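Local coordinates for protein putative oxidoreductase (Yersinia pestis, PDB 3KUX) that is a putative oxidoreductase, probably using a nicotinamide dinucleotide bound by its Rossmann-fold domain, with its substrate and reaction not established, at residues A188-L202 and Y214-L228. Residues are numbered along the deposited sequence; the frame is centred on the assembly and turned at random.
Sequences ALQLFGLPETLNVDL and YFHAVLSYPGQRVVL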
# COMPACT_ATOMS: atom_id res chain seq x y z
N ALA A 188 0.10 10.39 -2.68
CA ALA A 188 0.39 11.81 -2.82
C ALA A 188 1.75 12.02 -3.48
O ALA A 188 1.89 12.85 -4.38
CB ALA A 188 0.35 12.49 -1.47
N LEU A 189 2.75 11.26 -3.04
CA LEU A 189 4.07 11.34 -3.64
C LEU A 189 4.03 10.90 -5.11
O LEU A 189 4.63 11.55 -5.96
CB LEU A 189 5.07 10.49 -2.86
CG LEU A 189 5.75 11.18 -1.68
CD1 LEU A 189 4.75 11.98 -0.85
CD2 LEU A 189 6.50 10.18 -0.82
N GLN A 190 3.33 9.81 -5.39
CA GLN A 190 3.22 9.31 -6.76
C GLN A 190 2.59 10.31 -7.71
O GLN A 190 2.99 10.42 -8.86
CB GLN A 190 2.42 8.01 -6.78
CG GLN A 190 3.15 6.85 -6.15
CD GLN A 190 4.45 6.57 -6.85
OE1 GLN A 190 4.47 6.28 -8.05
NE2 GLN A 190 5.55 6.65 -6.12
N LEU A 191 1.60 11.05 -7.21
CA LEU A 191 0.89 12.02 -8.04
C LEU A 191 1.61 13.36 -8.16
O LEU A 191 1.68 13.93 -9.25
CB LEU A 191 -0.52 12.26 -7.49
CG LEU A 191 -1.51 11.09 -7.54
CD1 LEU A 191 -2.75 11.40 -6.72
CD2 LEU A 191 -1.90 10.76 -8.98
N PHE A 192 2.15 13.87 -7.05
CA PHE A 192 2.67 15.24 -7.03
C PHE A 192 4.14 15.37 -6.61
O PHE A 192 4.68 16.47 -6.58
CB PHE A 192 1.82 16.12 -6.10
CG PHE A 192 0.35 16.07 -6.41
CD1 PHE A 192 -0.17 16.75 -7.51
CD2 PHE A 192 -0.52 15.36 -5.60
CE1 PHE A 192 -1.52 16.71 -7.79
CE2 PHE A 192 -1.88 15.31 -5.88
CZ PHE A 192 -2.38 15.98 -6.98
N GLY A 193 4.78 14.25 -6.30
CA GLY A 193 6.14 14.30 -5.81
C GLY A 193 6.20 14.82 -4.38
O GLY A 193 5.21 14.81 -3.66
N LEU A 194 7.38 15.30 -3.98
CA LEU A 194 7.60 15.73 -2.60
C LEU A 194 7.06 17.12 -2.35
O LEU A 194 7.21 18.01 -3.19
CB LEU A 194 9.09 15.72 -2.29
CG LEU A 194 9.74 14.35 -2.14
CD1 LEU A 194 11.25 14.49 -2.17
CD2 LEU A 194 9.26 13.69 -0.85
N PRO A 195 6.43 17.32 -1.19
CA PRO A 195 5.95 18.64 -0.80
C PRO A 195 7.10 19.49 -0.26
O PRO A 195 8.23 19.01 -0.16
CB PRO A 195 4.97 18.32 0.33
CG PRO A 195 5.52 17.08 0.95
CD PRO A 195 6.16 16.30 -0.16
N GLU A 196 6.82 20.75 0.07
CA GLU A 196 7.81 21.60 0.71
C GLU A 196 7.72 21.45 2.23
O GLU A 196 8.74 21.37 2.92
CB GLU A 196 7.63 23.06 0.29
CG GLU A 196 7.94 23.32 -1.18
CD GLU A 196 7.98 24.81 -1.53
OE1 GLU A 196 7.02 25.53 -1.19
OE2 GLU A 196 8.98 25.25 -2.14
N THR A 197 6.50 21.40 2.75
CA THR A 197 6.29 21.18 4.17
C THR A 197 5.20 20.15 4.42
O THR A 197 4.27 20.02 3.63
CB THR A 197 5.89 22.47 4.89
OG1 THR A 197 4.61 22.91 4.42
CG2 THR A 197 6.92 23.55 4.64
N LEU A 198 5.32 19.44 5.54
CA LEU A 198 4.28 18.52 5.99
C LEU A 198 3.78 18.95 7.36
O LEU A 198 4.56 19.08 8.30
CB LEU A 198 4.84 17.10 6.08
CG LEU A 198 3.95 16.09 6.81
CD1 LEU A 198 2.73 15.77 5.97
CD2 LEU A 198 4.72 14.83 7.13
N ASN A 199 2.47 19.17 7.48
CA ASN A 199 1.87 19.55 8.76
C ASN A 199 0.82 18.54 9.20
O ASN A 199 -0.23 18.41 8.57
CB ASN A 199 1.23 20.93 8.67
CG ASN A 199 0.86 21.48 10.04
OD1 ASN A 199 1.14 20.88 11.07
ND2 ASN A 199 0.23 22.65 10.05
N VAL A 200 1.09 17.82 10.29
CA VAL A 200 0.19 16.76 10.70
C VAL A 200 -0.44 16.99 12.06
O VAL A 200 0.23 17.40 13.01
CB VAL A 200 0.89 15.39 10.70
CG1 VAL A 200 -0.02 14.33 11.28
CG2 VAL A 200 1.32 15.03 9.27
N ASP A 201 -1.73 16.72 12.14
CA ASP A 201 -2.46 16.85 13.40
C ASP A 201 -3.01 15.48 13.78
O ASP A 201 -3.99 15.02 13.18
CB ASP A 201 -3.59 17.86 13.25
CG ASP A 201 -4.56 17.84 14.44
OD1 ASP A 201 -5.77 18.01 14.21
OD2 ASP A 201 -4.10 17.65 15.59
N LEU A 202 -2.38 14.83 14.75
CA LEU A 202 -2.85 13.53 15.22
C LEU A 202 -3.87 13.71 16.33
O LEU A 202 -3.85 14.71 17.04
CB LEU A 202 -1.67 12.69 15.71
CG LEU A 202 -0.62 12.36 14.63
CD1 LEU A 202 0.46 11.45 15.19
CD2 LEU A 202 -1.26 11.74 13.39
N TYR A 214 -7.32 9.40 14.77
CA TYR A 214 -7.65 10.53 13.92
C TYR A 214 -6.36 11.17 13.42
O TYR A 214 -5.40 11.32 14.17
CB TYR A 214 -8.45 11.57 14.72
CG TYR A 214 -8.62 12.92 14.04
CD1 TYR A 214 -9.75 13.22 13.29
CD2 TYR A 214 -7.65 13.91 14.16
CE1 TYR A 214 -9.91 14.45 12.68
CE2 TYR A 214 -7.79 15.14 13.56
CZ TYR A 214 -8.92 15.41 12.82
OH TYR A 214 -9.07 16.65 12.21
N PHE A 215 -6.34 11.55 12.14
CA PHE A 215 -5.22 12.34 11.63
C PHE A 215 -5.61 13.20 10.44
O PHE A 215 -6.39 12.78 9.58
CB PHE A 215 -4.00 11.46 11.30
CG PHE A 215 -4.09 10.73 10.00
CD1 PHE A 215 -4.00 11.41 8.80
CD2 PHE A 215 -4.21 9.35 9.96
CE1 PHE A 215 -4.07 10.74 7.58
CE2 PHE A 215 -4.28 8.67 8.75
CZ PHE A 215 -4.20 9.36 7.56
N HIS A 216 -5.05 14.40 10.40
CA HIS A 216 -5.33 15.37 9.35
C HIS A 216 -4.01 15.97 8.89
O HIS A 216 -3.40 16.76 9.60
CB HIS A 216 -6.27 16.45 9.89
CG HIS A 216 -6.81 17.37 8.85
ND1 HIS A 216 -6.36 18.67 8.70
CD2 HIS A 216 -7.78 17.20 7.92
CE1 HIS A 216 -7.02 19.25 7.72
NE2 HIS A 216 -7.89 18.38 7.23
N ALA A 217 -3.55 15.57 7.70
CA ALA A 217 -2.24 16.00 7.21
C ALA A 217 -2.36 16.96 6.04
O ALA A 217 -3.16 16.74 5.14
CB ALA A 217 -1.41 14.80 6.80
N VAL A 218 -1.56 18.01 6.07
CA VAL A 218 -1.50 18.96 4.97
C VAL A 218 -0.10 18.98 4.37
O VAL A 218 0.87 19.31 5.06
CB VAL A 218 -1.86 20.38 5.44
CG1 VAL A 218 -1.68 21.38 4.31
CG2 VAL A 218 -3.28 20.42 5.98
N LEU A 219 0.00 18.62 3.10
CA LEU A 219 1.26 18.69 2.36
C LEU A 219 1.23 19.90 1.45
O LEU A 219 0.31 20.06 0.65
CB LEU A 219 1.49 17.43 1.54
CG LEU A 219 1.76 16.13 2.30
CD1 LEU A 219 0.58 15.76 3.19
CD2 LEU A 219 2.08 14.99 1.34
N SER A 220 2.25 20.75 1.56
CA SER A 220 2.25 22.04 0.87
C SER A 220 3.21 22.09 -0.34
O SER A 220 4.38 21.73 -0.24
CB SER A 220 2.57 23.16 1.86
OG SER A 220 2.09 24.40 1.38
N TYR A 221 2.68 22.54 -1.47
CA TYR A 221 3.47 22.71 -2.69
C TYR A 221 3.30 24.13 -3.25
O TYR A 221 2.29 24.78 -3.00
CB TYR A 221 3.01 21.73 -3.78
CG TYR A 221 3.03 20.27 -3.42
CD1 TYR A 221 3.98 19.42 -3.98
CD2 TYR A 221 2.08 19.72 -2.58
CE1 TYR A 221 3.99 18.07 -3.68
CE2 TYR A 221 2.08 18.37 -2.27
CZ TYR A 221 3.04 17.55 -2.82
OH TYR A 221 3.05 16.21 -2.52
N PRO A 222 4.28 24.60 -4.03
CA PRO A 222 4.07 25.84 -4.75
C PRO A 222 2.76 25.79 -5.54
O PRO A 222 2.64 25.02 -6.50
CB PRO A 222 5.26 25.89 -5.72
CG PRO A 222 6.31 25.08 -5.06
CD PRO A 222 5.60 24.00 -4.32
N GLY A 223 1.78 26.59 -5.14
CA GLY A 223 0.52 26.67 -5.86
C GLY A 223 -0.33 25.42 -5.76
O GLY A 223 -1.23 25.23 -6.58
N GLN A 224 -0.06 24.58 -4.77
CA GLN A 224 -0.85 23.36 -4.55
C GLN A 224 -1.01 23.02 -3.08
O GLN A 224 -0.13 23.32 -2.27
CB GLN A 224 -0.21 22.17 -5.27
CG GLN A 224 -0.17 22.33 -6.78
CD GLN A 224 0.38 21.10 -7.46
OE1 GLN A 224 -0.31 20.46 -8.25
NE2 GLN A 224 1.62 20.76 -7.16
N ARG A 225 -2.13 22.38 -2.73
CA ARG A 225 -2.31 21.81 -1.40
C ARG A 225 -2.83 20.37 -1.49
O ARG A 225 -3.69 20.06 -2.31
CB ARG A 225 -3.27 22.64 -0.55
CG ARG A 225 -2.84 24.07 -0.31
CD ARG A 225 -1.51 24.18 0.41
NE ARG A 225 -0.70 25.23 -0.21
CZ ARG A 225 -0.65 26.49 0.21
NH1 ARG A 225 -1.33 26.86 1.27
NH2 ARG A 225 0.10 27.37 -0.43
N VAL A 226 -2.30 19.51 -0.63
CA VAL A 226 -2.76 18.13 -0.52
C VAL A 226 -3.23 17.84 0.90
O VAL A 226 -2.47 18.03 1.85
CB VAL A 226 -1.64 17.14 -0.90
CG1 VAL A 226 -2.00 15.73 -0.45
CG2 VAL A 226 -1.37 17.19 -2.39
N VAL A 227 -4.46 17.38 1.06
CA VAL A 227 -4.97 17.07 2.39
C VAL A 227 -5.27 15.59 2.54
O VAL A 227 -6.12 15.04 1.84
CB VAL A 227 -6.23 17.90 2.73
CG1 VAL A 227 -6.83 17.43 4.06
CG2 VAL A 227 -5.89 19.37 2.79
N LEU A 228 -4.57 14.94 3.47
CA LEU A 228 -4.79 13.53 3.75
C LEU A 228 -5.47 13.43 5.11
O LEU A 228 -5.02 14.05 6.07
CB LEU A 228 -3.47 12.76 3.77
CG LEU A 228 -2.46 13.07 2.67
CD1 LEU A 228 -1.21 12.20 2.83
CD2 LEU A 228 -3.07 12.90 1.29
O HOH W 1 2.50 21.67 5.11
O HOH W 2 -7.36 18.59 12.50
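Y221 and G193 illustrate how a chain leaving a helix can be tied to the sheet it is about to join. The phenol OH of Y221 donates to G193 O at 2.8 Å, tilted 31° from the carbonyl plane, and so satisfies a carbonyl just past the C-terminus of helix 176-192, where G193 turns to positive phi. With CG beside its backbone N (chi1 -57°), the Y221 ring lies against the connecting loop; P195 CA makes a CH-pi contact over one face, 3.7 Å from the ring centroid, and F192 CB touches CZ. Beyond P195, whose nitrogen has no hydrogen to give, E196 N reaches S220 O almost straight, and from there the antiparallel pairing of strands 197-203 and 214-221 begins.

N199 N to V218 O and V218 N to N199 O are both 2.9 Å; D201 N to H216 O and H216 N to D201 O are both 3.0 Å, while S220 N donates to T197 O. Main-chain groups on the far edge of 196-200 also have partners: E196, just before the strand, and L198 bond to I348 and L346, and S339 OG accepts from V200 N. One water donates to V218 O; its link to T197 OG1, and that of a second water to D201 OD1 near Y214 OH, are modelled too short to be judged.

The face bearing L198, V200, A217 and L219, turned to helix 176-192, is apolar: L198 CD1 lies 3.5 Å from L219 CD1, the two side chains running alongside each other, V200 CG2 meets A217 CB, and A188 CB of the helix approaches L219 and V226. The chemistry thus divides by face, the side of T197, N199, D201 and H216 being more polar, though it carries V218 too, with ordered waters near it, and hydrocarbon lying beneath the helix, while main-chain bonds set the register of this hairpin in the C-terminal alpha/beta domain.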